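Local structure of putative fusidic acid resistance protein (Staphylococcus aureus, 2YB5) at residues A[121-126]-A[130-135]; A[88-93]-A[140-145]. The protein confers resistance to the antibiotic fusidic acid, probably by binding elongation factor G and helping to clear it from the ribosome. All blocks are in the same frame, centred on the assembly; numbering follows the deposited sequence.

Contact 1 (A[121-126]-A[130-135]); sequences LGWNDN and RKYIVY
Trp123 and Tyr132 meet in the tightest part of this contact. Tyr132 CB lies over one face of the indole, 3.5 Å from the centroid of the Trp123 six-membered ring, so that a CH-pi contact replaces a full stack. The phenol ring is slid off toward the pyrrole part, its plane 20° from the indole's. The Trp123 CG sits between the backbone N and the carbonyl carbon (chi1 73°), which swings the indole across to the neighbouring strand. Val134 CG2 touches the indole edge in the ring plane, 3.7 Å from Trp123 CH2. Trp123 NE1, on a buried side chain, is satisfied by Lys106 O, and Leu95 of helix 92-98 packs against the indole and Val134. Strands 121-125 and 130-136 form an antiparallel beta hairpin at one edge of the five-stranded sheet. Six backbone hydrogen bonds join them in the hydrogen-bonded pairs Leu121-Val134, Trp123-Tyr132 and Asp125-Arg130; Tyr132 N to Trp123 O, 2.9 Å, is almost straight at 175°. At the non-hydrogen-bonded pair Gly122-Ile133, Gly122 CA lies 3.2 Å from Tyr132 O, one of the CA-H...O contacts usual between antiparallel strands. On the face opposite the indole, the non-hydrogen-bonded pair Asn124-Lys131 is polar. The long, flexible Lys131 chain bends at chi3 and chi4, bringing NZ to Asn124 OD1 at 2.8 Å; NZ is also hydrogen-bonded to Tyr192 O and Ser194 OG, while Asn124 ND2 bonds to Tyr192 O, tying the hairpin to the chain beside the zinc site. Packing is looser toward the turn. There the partly exposed Arg130 lays its CG over one face of the Tyr132 ring, near the rim, bends at chi3 and brings NH1 to Tyr132 OH. A water bridges that hydroxyl to Asp125 OD2, and Asp125 OD1 bonds to Ser127 OG.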
loop_
_atom_site.group_PDB
_atom_site.type_symbol
_atom_site.label_atom_id
_atom_site.label_comp_id
_atom_site.label_asym_id
_atom_site.label_seq_id
_atom_site.Cartn_x
_atom_site.Cartn_y
_atom_site.Cartn_z
ATOM N N LEU A 121 1.256 -2.514 8.575
ATOM C CA LEU A 121 1.206 -3.895 9.042
ATOM C C LEU A 121 -0.142 -4.190 9.682
ATOM O O LEU A 121 -0.447 -3.682 10.778
ATOM C CB LEU A 121 2.331 -4.155 10.043
ATOM C CG LEU A 121 2.434 -5.596 10.537
ATOM C CD1 LEU A 121 2.485 -6.572 9.352
ATOM C CD2 LEU A 121 3.658 -5.724 11.429
ATOM N N GLY A 122 -0.938 -5.020 9.007
ATOM C CA GLY A 122 -2.259 -5.367 9.482
ATOM C C GLY A 122 -2.366 -6.860 9.663
ATOM O O GLY A 122 -2.092 -7.617 8.726
ATOM N N TRP A 123 -2.754 -7.286 10.859
ATOM C CA TRP A 123 -2.884 -8.714 11.156
ATOM C C TRP A 123 -4.041 -9.000 12.077
ATOM O O TRP A 123 -4.406 -8.172 12.922
ATOM C CB TRP A 123 -1.600 -9.297 11.759
ATOM C CG TRP A 123 -1.282 -8.919 13.208
ATOM C CD1 TRP A 123 -1.447 -9.706 14.323
ATOM C CD2 TRP A 123 -0.685 -7.698 13.672
ATOM N NE1 TRP A 123 -0.997 -9.043 15.443
ATOM C CE2 TRP A 123 -0.526 -7.811 15.072
ATOM C CE3 TRP A 123 -0.280 -6.515 13.042
ATOM C CZ2 TRP A 123 -0.001 -6.781 15.848
ATOM C CZ3 TRP A 123 0.270 -5.502 13.816
ATOM C CH2 TRP A 123 0.389 -5.637 15.200
ATOM N N ASN A 124 -4.597 -10.195 11.918
ATOM C CA ASN A 124 -5.816 -10.564 12.604
ATOM C C ASN A 124 -5.537 -11.489 13.786
ATOM O O ASN A 124 -4.644 -12.344 13.736
ATOM C CB ASN A 124 -6.811 -11.197 11.612
ATOM C CG ASN A 124 -7.228 -10.238 10.496
ATOM O OD1 ASN A 124 -7.119 -9.008 10.629
ATOM N ND2 ASN A 124 -7.700 -10.795 9.381
ATOM N N ASP A 125 -6.276 -11.269 14.868
ATOM C CA ASP A 125 -6.356 -12.230 15.958
ATOM C C ASP A 125 -7.788 -12.778 15.970
ATOM O O ASP A 125 -8.671 -12.213 16.608
ATOM C CB ASP A 125 -6.007 -11.574 17.297
ATOM C CG ASP A 125 -6.061 -12.551 18.466
ATOM O OD1 ASP A 125 -6.087 -13.779 18.226
ATOM O OD2 ASP A 125 -6.073 -12.087 19.629
ATOM N N ASN A 126 -7.987 -13.876 15.242
ATOM C CA ASN A 126 -9.283 -14.540 15.117
ATOM C C ASN A 126 -9.906 -15.002 16.444
ATOM O O ASN A 126 -11.121 -15.173 16.522
ATOM C CB ASN A 126 -9.172 -15.758 14.179
ATOM C CG ASN A 126 -8.717 -15.391 12.756
ATOM O OD1 ASN A 126 -8.394 -16.272 11.957
ATOM N ND2 ASN A 126 -8.696 -14.099 12.439
ATOM N N ARG A 130 -10.317 -9.669 16.137
ATOM C CA ARG A 130 -9.663 -8.377 16.168
ATOM C C ARG A 130 -8.725 -8.236 14.970
ATOM O O ARG A 130 -8.217 -9.232 14.458
ATOM C CB ARG A 130 -8.881 -8.272 17.477
ATOM C CG ARG A 130 -8.304 -6.901 17.785
ATOM C CD ARG A 130 -7.715 -6.881 19.198
ATOM N NE ARG A 130 -8.751 -6.880 20.229
ATOM C CZ ARG A 130 -8.522 -6.789 21.539
ATOM N NH1 ARG A 130 -7.284 -6.680 22.012
ATOM N NH2 ARG A 130 -9.540 -6.794 22.382
ATOM N N LYS A 131 -8.531 -7.002 14.512
ATOM C CA LYS A 131 -7.421 -6.670 13.623
ATOM C C LYS A 131 -6.606 -5.576 14.290
ATOM O O LYS A 131 -7.164 -4.641 14.870
ATOM C CB LYS A 131 -7.884 -6.205 12.223
ATOM C CG LYS A 131 -6.731 -5.813 11.274
ATOM C CD LYS A 131 -7.186 -5.133 9.992
ATOM C CE LYS A 131 -7.924 -6.054 9.014
ATOM N NZ LYS A 131 -7.036 -7.142 8.508
ATOM N N TYR A 132 -5.288 -5.727 14.202
ATOM C CA TYR A 132 -4.327 -4.741 14.649
ATOM C C TYR A 132 -3.696 -4.109 13.418
ATOM O O TYR A 132 -3.419 -4.812 12.440
ATOM C CB TYR A 132 -3.219 -5.428 15.445
ATOM C CG TYR A 132 -3.649 -5.989 16.760
ATOM C CD1 TYR A 132 -3.636 -5.201 17.897
ATOM C CD2 TYR A 132 -4.043 -7.314 16.883
ATOM C CE1 TYR A 132 -4.006 -5.699 19.107
ATOM C CE2 TYR A 132 -4.420 -7.829 18.103
ATOM C CZ TYR A 132 -4.402 -7.011 19.212
ATOM O OH TYR A 132 -4.767 -7.489 20.444
ATOM N N ILE A 133 -3.459 -2.799 13.468
ATOM C CA ILE A 133 -2.838 -2.074 12.367
ATOM C C ILE A 133 -1.722 -1.192 12.910
ATOM O O ILE A 133 -1.969 -0.385 13.778
ATOM C CB ILE A 133 -3.872 -1.216 11.598
ATOM C CG1 ILE A 133 -4.767 -2.116 10.736
ATOM C CG2 ILE A 133 -3.179 -0.150 10.736
ATOM C CD1 ILE A 133 -6.155 -1.506 10.398
ATOM N N VAL A 134 -0.504 -1.371 12.410
ATOM C CA VAL A 134 0.650 -0.580 12.816
ATOM C C VAL A 134 1.237 0.102 11.575
ATOM O O VAL A 134 1.279 -0.485 10.489
ATOM C CB VAL A 134 1.720 -1.453 13.536
ATOM C CG1 VAL A 134 3.021 -0.684 13.775
ATOM C CG2 VAL A 134 1.157 -1.988 14.872
ATOM N N TYR A 135 1.661 1.348 11.761
ATOM C CA TYR A 135 2.198 2.192 10.701
ATOM C C TYR A 135 3.079 3.300 11.287
ATOM O O TYR A 135 3.117 3.515 12.511
ATOM C CB TYR A 135 1.049 2.811 9.883
ATOM C CG TYR A 135 0.118 3.670 10.719
ATOM C CD1 TYR A 135 0.379 5.022 10.901
ATOM C CD2 TYR A 135 -1.002 3.128 11.350
ATOM C CE1 TYR A 135 -0.456 5.815 11.673
ATOM C CE2 TYR A 135 -1.826 3.903 12.139
ATOM C CZ TYR A 135 -1.546 5.253 12.288
ATOM O OH TYR A 135 -2.335 6.057 13.052
HETATM O O HOH W 1 -4.247 -10.286 20.856
#

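Contact 2 (A[88-93]-A[140-145]); sequences EIPSSS and DKFEGI
Phe142, first residue of strand 142-149, is the only residue of 140-145 to touch 88-93, meeting Glu88 and Pro90. Just before it, Asp140 lies in the turn that leads from strand 130-136, where its carboxylate pairs with Lys136. At Phe142 itself, CG stands anti to the carbonyl carbon (chi1 -76°), and the ring projects from the strand toward 88-93. Pro90 CG sits squarely over the ring centre, 3.5 Å from the Phe142 centroid and 6° off the normal. This is a CH-pi contact for which proline is well suited: its compact, rigid ring presents an array of C-H groups, those next to N somewhat polarised. Pro90 CD adds a contact of 3.6 Å to Phe142 CZ. Glu88 O lies at the ring edge, 3.1 Å from Phe142 CZ and as near to Phe142 CE1, where it probably gains from the slightly positive rim. Lys136 makes a cation-pi contact with the same ring. Farther along, Glu143 turns to Tyr135 and Asn137, while Ile145 packs on Ile133 and helix 204-214. The proline-aromatic contact thus packs the loop that leads into helix 92-98, whose N-cap is Ser91, against the meander sheet of the treble-clef zinc-finger domain.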
loop_
_atom_site.group_PDB
_atom_site.type_symbol
_atom_site.label_atom_id
_atom_site.label_comp_id
_atom_site.label_asym_id
_atom_site.label_seq_id
_atom_site.Cartn_x
_atom_site.Cartn_y
_atom_site.Cartn_z
ATOM N N GLU A 88 9.766 -0.940 8.417
ATOM C CA GLU A 88 10.369 -1.341 9.694
ATOM C C GLU A 88 9.274 -1.817 10.639
ATOM O O GLU A 88 8.282 -1.112 10.869
ATOM C CB GLU A 88 11.152 -0.186 10.317
ATOM C CG GLU A 88 12.284 0.299 9.408
ATOM C CD GLU A 88 13.111 1.416 10.011
ATOM O OE1 GLU A 88 12.780 1.890 11.124
ATOM O OE2 GLU A 88 14.099 1.820 9.362
ATOM N N ILE A 89 9.434 -3.034 11.133
ATOM C CA ILE A 89 8.469 -3.628 12.018
ATOM C C ILE A 89 8.974 -3.392 13.439
ATOM O O ILE A 89 10.123 -3.707 13.739
ATOM C CB ILE A 89 8.329 -5.145 11.785
ATOM C CG1 ILE A 89 7.972 -5.446 10.327
ATOM C CG2 ILE A 89 7.273 -5.706 12.711
ATOM C CD1 ILE A 89 7.595 -6.912 10.082
ATOM N N PRO A 90 8.129 -2.831 14.311
ATOM C CA PRO A 90 8.559 -2.556 15.678
ATOM C C PRO A 90 9.119 -3.788 16.404
ATOM O O PRO A 90 8.712 -4.906 16.120
ATOM C CB PRO A 90 7.273 -2.114 16.372
ATOM C CG PRO A 90 6.383 -1.671 15.318
ATOM C CD PRO A 90 6.737 -2.420 14.074
ATOM N N SER A 91 10.002 -3.563 17.364
ATOM C CA SER A 91 10.461 -4.628 18.270
ATOM C C SER A 91 9.298 -5.129 19.129
ATOM O O SER A 91 8.207 -4.532 19.114
ATOM C CB SER A 91 11.557 -4.100 19.162
ATOM O OG SER A 91 11.008 -3.242 20.141
ATOM N N SER A 92 9.519 -6.201 19.892
ATOM C CA SER A 92 8.458 -6.744 20.780
ATOM C C SER A 92 8.033 -5.723 21.839
ATOM O O SER A 92 6.834 -5.509 22.068
ATOM C CB SER A 92 8.903 -8.052 21.463
ATOM O OG SER A 92 10.044 -7.873 22.292
ATOM N N SER A 93 9.005 -5.063 22.460
ATOM C CA SER A 93 8.678 -4.048 23.461
ATOM C C SER A 93 8.004 -2.825 22.817
ATOM O O SER A 93 7.051 -2.297 23.366
ATOM C CB SER A 93 9.898 -3.656 24.306
ATOM O OG SER A 93 10.917 -3.100 23.509
ATOM N N ASP A 140 7.414 10.164 11.159
ATOM C CA ASP A 140 8.215 8.939 11.084
ATOM C C ASP A 140 8.275 8.171 12.411
ATOM O O ASP A 140 9.311 7.595 12.752
ATOM C CB ASP A 140 9.636 9.241 10.564
ATOM C CG ASP A 140 10.473 7.976 10.356
ATOM O OD1 ASP A 140 9.924 6.972 9.855
ATOM O OD2 ASP A 140 11.678 7.978 10.708
ATOM N N LYS A 141 7.173 8.152 13.161
ATOM C CA LYS A 141 7.109 7.308 14.360
ATOM C C LYS A 141 5.905 6.381 14.349
ATOM O O LYS A 141 4.896 6.639 13.668
ATOM C CB LYS A 141 7.178 8.117 15.657
ATOM C CG LYS A 141 6.170 9.222 15.818
ATOM C CD LYS A 141 6.589 10.180 16.946
ATOM C CE LYS A 141 5.679 11.407 17.005
ATOM N NZ LYS A 141 4.236 11.044 17.164
ATOM N N PHE A 142 6.034 5.298 15.113
ATOM C CA PHE A 142 5.060 4.229 15.096
ATOM C C PHE A 142 3.786 4.661 15.794
ATOM O O PHE A 142 3.823 5.257 16.865
ATOM C CB PHE A 142 5.607 2.968 15.776
ATOM C CG PHE A 142 6.587 2.192 14.943
ATOM C CD1 PHE A 142 6.234 1.716 13.680
ATOM C CD2 PHE A 142 7.850 1.884 15.450
ATOM C CE1 PHE A 142 7.142 0.975 12.910
ATOM C CE2 PHE A 142 8.764 1.143 14.698
ATOM C CZ PHE A 142 8.410 0.690 13.420
ATOM N N GLU A 143 2.665 4.393 15.137
ATOM C CA GLU A 143 1.353 4.466 15.750
ATOM C C GLU A 143 0.669 3.134 15.494
ATOM O O GLU A 143 1.108 2.352 14.647
ATOM C CB GLU A 143 0.522 5.604 15.152
ATOM C CG GLU A 143 0.867 6.968 15.726
ATOM C CD GLU A 143 0.172 8.104 15.012
ATOM O OE1 GLU A 143 -0.646 7.840 14.096
ATOM O OE2 GLU A 143 0.456 9.267 15.369
ATOM N N GLY A 144 -0.401 2.886 16.236
ATOM C CA GLY A 144 -1.167 1.670 16.091
ATOM C C GLY A 144 -2.600 1.859 16.547
ATOM O O GLY A 144 -2.908 2.715 17.398
ATOM N N ILE A 145 -3.475 1.050 15.972
ATOM C CA ILE A 145 -4.882 1.039 16.310
ATOM C C ILE A 145 -5.326 -0.419 16.230
ATOM O O ILE A 145 -4.685 -1.218 15.558
ATOM C CB ILE A 145 -5.662 1.926 15.305
ATOM C CG1 ILE A 145 -7.065 2.244 15.811
ATOM C CG2 ILE A 145 -5.725 1.256 13.935
ATOM C CD1 ILE A 145 -7.887 3.115 14.845
#

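In the fold
Contact 1 is largely buried and contact 2 only partly so, yet both reach the same antiparallel sheet: contact 1 pairs two of its strands, while contact 2 packs a loop against the next strand, 142-149. The two meet directly, through two hydrogen bonds, Ile133 N to Ile145 O at 2.9 Å and Tyr135 OH to Glu143 OE1 at 2.7 Å. Contact 1 joins segments four residues apart by backbone hydrogen bonds, aromatic packing and a polar pair near the zinc site. Contact 2 joins segments far apart in sequence through a proline and a backbone carbonyl set around one phenylalanine, and the loop it closes contains the whole hairpin. Val134 is shared, touching Trp123, Pro90 and Phe142.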